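Local atomic coordinates of endo-beta-mannanase (Rhizomucor miehei, PDB entry 4QP0), a protein that probably hydrolyses internal beta-1,4-mannosidic linkages at random in mannans, galactomannans and glucomannans, as a secreted glycoside hydrolase of family 5. Residues I167-A173 and H213-D219. Numbering follows the deposited sequence.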
ATOM      1  N   ILE A 167      -3.790  -6.848 -11.714  1.00 29.49           N
ATOM      2  CA  ILE A 167      -3.921  -5.981 -10.556  1.00 28.58           C
ATOM      3  C   ILE A 167      -4.623  -6.730  -9.426  1.00 28.86           C
ATOM      4  O   ILE A 167      -5.727  -7.263  -9.610  1.00 28.91           O
ATOM      5  CB  ILE A 167      -4.694  -4.683 -10.909  1.00 28.63           C
ATOM      6  CG1 ILE A 167      -3.881  -3.834 -11.885  1.00 28.46           C
ATOM      7  CG2 ILE A 167      -5.000  -3.868  -9.660  1.00 27.87           C
ATOM      8  CD1 ILE A 167      -4.703  -2.803 -12.622  1.00 29.11           C
ATOM      9  N   PHE A 168      -3.963  -6.762  -8.265  1.00 29.43           N
ATOM     10  CA  PHE A 168      -4.479  -7.386  -7.046  1.00 29.26           C
ATOM     11  C   PHE A 168      -5.638  -6.570  -6.499  1.00 30.78           C
ATOM     12  O   PHE A 168      -6.707  -7.114  -6.207  1.00 31.40           O
ATOM     13  CB  PHE A 168      -3.369  -7.455  -6.001  1.00 28.94           C
ATOM     14  CG  PHE A 168      -3.721  -8.237  -4.765  1.00 29.03           C
ATOM     15  CD1 PHE A 168      -3.185  -9.503  -4.559  1.00 28.56           C
ATOM     16  CD2 PHE A 168      -4.539  -7.688  -3.774  1.00 29.05           C
ATOM     17  CE1 PHE A 168      -3.484 -10.227  -3.415  1.00 28.36           C
ATOM     18  CE2 PHE A 168      -4.839  -8.408  -2.628  1.00 28.81           C
ATOM     19  CZ  PHE A 168      -4.306  -9.679  -2.448  1.00 29.03           C
ATOM     20  N   GLY A 169      -5.421  -5.266  -6.348  1.00 29.49           N
ATOM     21  CA  GLY A 169      -6.445  -4.400  -5.806  1.00 28.37           C
ATOM     22  C   GLY A 169      -5.933  -2.994  -5.643  1.00 28.22           C
ATOM     23  O   GLY A 169      -4.731  -2.755  -5.735  1.00 29.05           O
ATOM     24  N   TRP A 170      -6.860  -2.071  -5.405  1.00 27.45           N
ATOM     25  CA  TRP A 170      -6.554  -0.650  -5.188  1.00 26.49           C
ATOM     26  C   TRP A 170      -6.425  -0.262  -3.741  1.00 26.96           C
ATOM     27  O   TRP A 170      -7.192  -0.717  -2.896  1.00 27.96           O
ATOM     28  CB  TRP A 170      -7.646   0.209  -5.808  1.00 25.07           C
ATOM     29  CG  TRP A 170      -7.885  -0.114  -7.252  1.00 23.60           C
ATOM     30  CD1 TRP A 170      -8.991  -0.742  -7.805  1.00 23.26           C
ATOM     31  CD2 TRP A 170      -6.978   0.145  -8.378  1.00 23.40           C
ATOM     32  NE1 TRP A 170      -8.845  -0.881  -9.166  1.00 24.03           N
ATOM     33  CE2 TRP A 170      -7.658  -0.369  -9.576  1.00 23.80           C
ATOM     34  CE3 TRP A 170      -5.726   0.737  -8.513  1.00 22.79           C
ATOM     35  CZ2 TRP A 170      -7.087  -0.282 -10.841  1.00 23.68           C
ATOM     36  CZ3 TRP A 170      -5.162   0.826  -9.793  1.00 23.41           C
ATOM     37  CH2 TRP A 170      -5.826   0.328 -10.929  1.00 23.56           C
ATOM     38  N   GLU A 171      -5.462   0.605  -3.444  1.00 27.48           N
ATOM     39  CA  GLU A 171      -5.376   1.218  -2.131  1.00 27.72           C
ATOM     40  C   GLU A 171      -5.578   2.712  -2.266  1.00 28.09           C
ATOM     41  O   GLU A 171      -4.956   3.355  -3.120  1.00 28.10           O
ATOM     42  CB  GLU A 171      -4.027   0.933  -1.479  1.00 28.47           C
ATOM     43  CG  GLU A 171      -3.705  -0.541  -1.355  1.00 29.48           C
ATOM     44  CD  GLU A 171      -2.725  -0.822  -0.242  1.00 29.71           C
ATOM     45  OE1 GLU A 171      -1.685  -0.123  -0.155  1.00 29.73           O
ATOM     46  OE2 GLU A 171      -3.011  -1.742   0.553  1.00 29.29           O
ATOM     47  N   ILE A 172      -6.446   3.253  -1.415  1.00 29.48           N
ATOM     48  CA  ILE A 172      -6.815   4.679  -1.429  1.00 29.80           C
ATOM     49  C   ILE A 172      -5.606   5.612  -1.281  1.00 30.85           C
ATOM     50  O   ILE A 172      -5.348   6.449  -2.149  1.00 31.85           O
ATOM     51  CB  ILE A 172      -7.854   5.004  -0.327  1.00 29.80           C
ATOM     52  CG1 ILE A 172      -9.179   4.281  -0.607  1.00 29.03           C
ATOM     53  CG2 ILE A 172      -8.057   6.513  -0.208  1.00 29.96           C
ATOM     54  CD1 ILE A 172     -10.123   4.217   0.579  1.00 28.85           C
ATOM     55  N   ALA A 173      -4.877   5.459  -0.175  1.00 30.96           N
ATOM     56  CA  ALA A 173      -3.718   6.284   0.116  1.00 31.02           C
ATOM     57  C   ALA A 173      -2.740   5.559   1.028  1.00 31.43           C
ATOM     58  O   ALA A 173      -3.122   4.679   1.795  1.00 31.05           O
ATOM     59  CB  ALA A 173      -4.152   7.591   0.755  1.00 31.68           C
ATOM     60  N   HIS A 213     -12.182  -5.528  -8.795  1.00 32.10           N
ATOM     61  CA  HIS A 213     -11.033  -5.490  -7.909  1.00 31.69           C
ATOM     62  C   HIS A 213     -11.366  -5.296  -6.465  1.00 32.46           C
ATOM     63  O   HIS A 213     -12.422  -4.761  -6.113  1.00 33.75           O
ATOM     64  CB  HIS A 213     -10.062  -4.401  -8.348  1.00 29.83           C
ATOM     65  CG  HIS A 213      -9.348  -4.707  -9.632  1.00 28.21           C
ATOM     66  ND1 HIS A 213      -9.553  -4.001 -10.758  1.00 27.05           N
ATOM     67  CD2 HIS A 213      -8.407  -5.687  -9.943  1.00 27.06           C
ATOM     68  CE1 HIS A 213      -8.780  -4.494 -11.740  1.00 27.51           C
ATOM     69  NE2 HIS A 213      -8.083  -5.530 -11.241  1.00 27.39           N
ATOM     70  N   LEU A 214     -10.438  -5.732  -5.618  1.00 32.18           N
ATOM     71  CA  LEU A 214     -10.512  -5.482  -4.190  1.00 30.96           C
ATOM     72  C   LEU A 214     -10.074  -4.059  -3.888  1.00 30.43           C
ATOM     73  O   LEU A 214      -9.340  -3.434  -4.666  1.00 29.28           O
ATOM     74  CB  LEU A 214      -9.647  -6.479  -3.411  1.00 28.84           C
ATOM     75  CG  LEU A 214      -9.902  -7.963  -3.663  1.00 29.19           C
ATOM     76  CD1 LEU A 214      -8.976  -8.783  -2.785  1.00 29.24           C
ATOM     77  CD2 LEU A 214     -11.354  -8.340  -3.403  1.00 29.34           C
ATOM     78  N   VAL A 215     -10.534  -3.549  -2.755  1.00 29.58           N
ATOM     79  CA  VAL A 215     -10.153  -2.217  -2.316  1.00 31.22           C
ATOM     80  C   VAL A 215      -9.736  -2.299  -0.854  1.00 31.06           C
ATOM     81  O   VAL A 215     -10.379  -2.988  -0.065  1.00 31.21           O
ATOM     82  CB  VAL A 215     -11.305  -1.194  -2.510  1.00 29.64           C
ATOM     83  CG1 VAL A 215     -10.861   0.219  -2.149  1.00 29.26           C
ATOM     84  CG2 VAL A 215     -11.788  -1.230  -3.945  1.00 29.54           C
ATOM     85  N   ALA A 216      -8.641  -1.616  -0.521  1.00 31.78           N
ATOM     86  CA  ALA A 216      -8.216  -1.418   0.863  1.00 31.48           C
ATOM     87  C   ALA A 216      -7.794   0.034   1.064  1.00 31.67           C
ATOM     88  O   ALA A 216      -7.883   0.837   0.136  1.00 34.53           O
ATOM     89  CB  ALA A 216      -7.087  -2.366   1.218  1.00 30.15           C
ATOM     90  N   VAL A 217      -7.352   0.383   2.269  1.00 31.21           N
ATOM     91  CA  VAL A 217      -6.898   1.749   2.516  1.00 30.69           C
ATOM     92  C   VAL A 217      -5.414   1.890   2.234  1.00 30.29           C
ATOM     93  O   VAL A 217      -5.015   2.783   1.488  1.00 30.40           O
ATOM     94  CB  VAL A 217      -7.229   2.233   3.944  1.00 30.81           C
ATOM     95  CG1 VAL A 217      -6.656   3.622   4.196  1.00 30.80           C
ATOM     96  CG2 VAL A 217      -8.730   2.231   4.151  1.00 29.96           C
ATOM     97  N   GLY A 218      -4.610   1.000   2.823  1.00 30.84           N
ATOM     98  CA  GLY A 218      -3.151   1.085   2.760  1.00 28.77           C
ATOM     99  C   GLY A 218      -2.569   1.790   3.972  1.00 30.28           C
ATOM    100  O   GLY A 218      -1.460   2.325   3.907  1.00 30.66           O
ATOM    101  N   ASP A 219      -3.321   1.802   5.074  1.00 31.23           N
ATOM    102  CA  ASP A 219      -2.909   2.477   6.312  1.00 31.82           C
ATOM    103  C   ASP A 219      -1.952   1.632   7.131  1.00 31.56           C
ATOM    104  O   ASP A 219      -1.718   0.462   6.812  1.00 32.03           O
ATOM    105  CB  ASP A 219      -4.122   2.878   7.167  1.00 33.35           C
ATOM    106  CG  ASP A 219      -4.902   1.674   7.724  1.00 35.82           C
ATOM    107  OD1 ASP A 219      -5.377   0.819   6.931  1.00 36.84           O
ATOM    108  OD2 ASP A 219      -5.076   1.605   8.969  1.00 37.63           O
TER
HETATM  109  O   HOH W   1      -8.734  -8.274  -7.142  1.00 28.51           O
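Two neighbouring parallel strands of the TIM barrel, 167-171 and 214-216, pair side by side; the beta-alpha-beta crossover that connects them carries helix 192-209, which packs outside them. Their short axes approach to 4.6 Å at 37°. Hydrogen bonds W170 N to L214 O and A216 N to W170 O (both 2.9 Å) and I172 N to A216 O (3.2 Å) fix the register, and A173 N to V217 O (3.2 Å) continues it past the strands.

Side chains alternate between two faces. W170 and V215 face the helical layer: the m rotamer of W170 swings its indole back along the strand to H213, with NE1 3.6 Å from H213 ND1 at an oblique angle, and D210 accepts hydrogen bonds from both nitrogens. The imidazole, also m, receives I167 CG2 over its face in a CH-pi contact, 4.1 Å from the ring centroid. E171 and A216 point into the barrel, where the E171 carboxylate forms a salt bridge with R53. Near the N-terminal ends of the strands, F168 (chi1 t) brings CE2 within 4.2 Å of L214 CD1. G218, at phi 95°, has no CB to collide with E171, whose OE1 lies 3.5 Å from G218 CA.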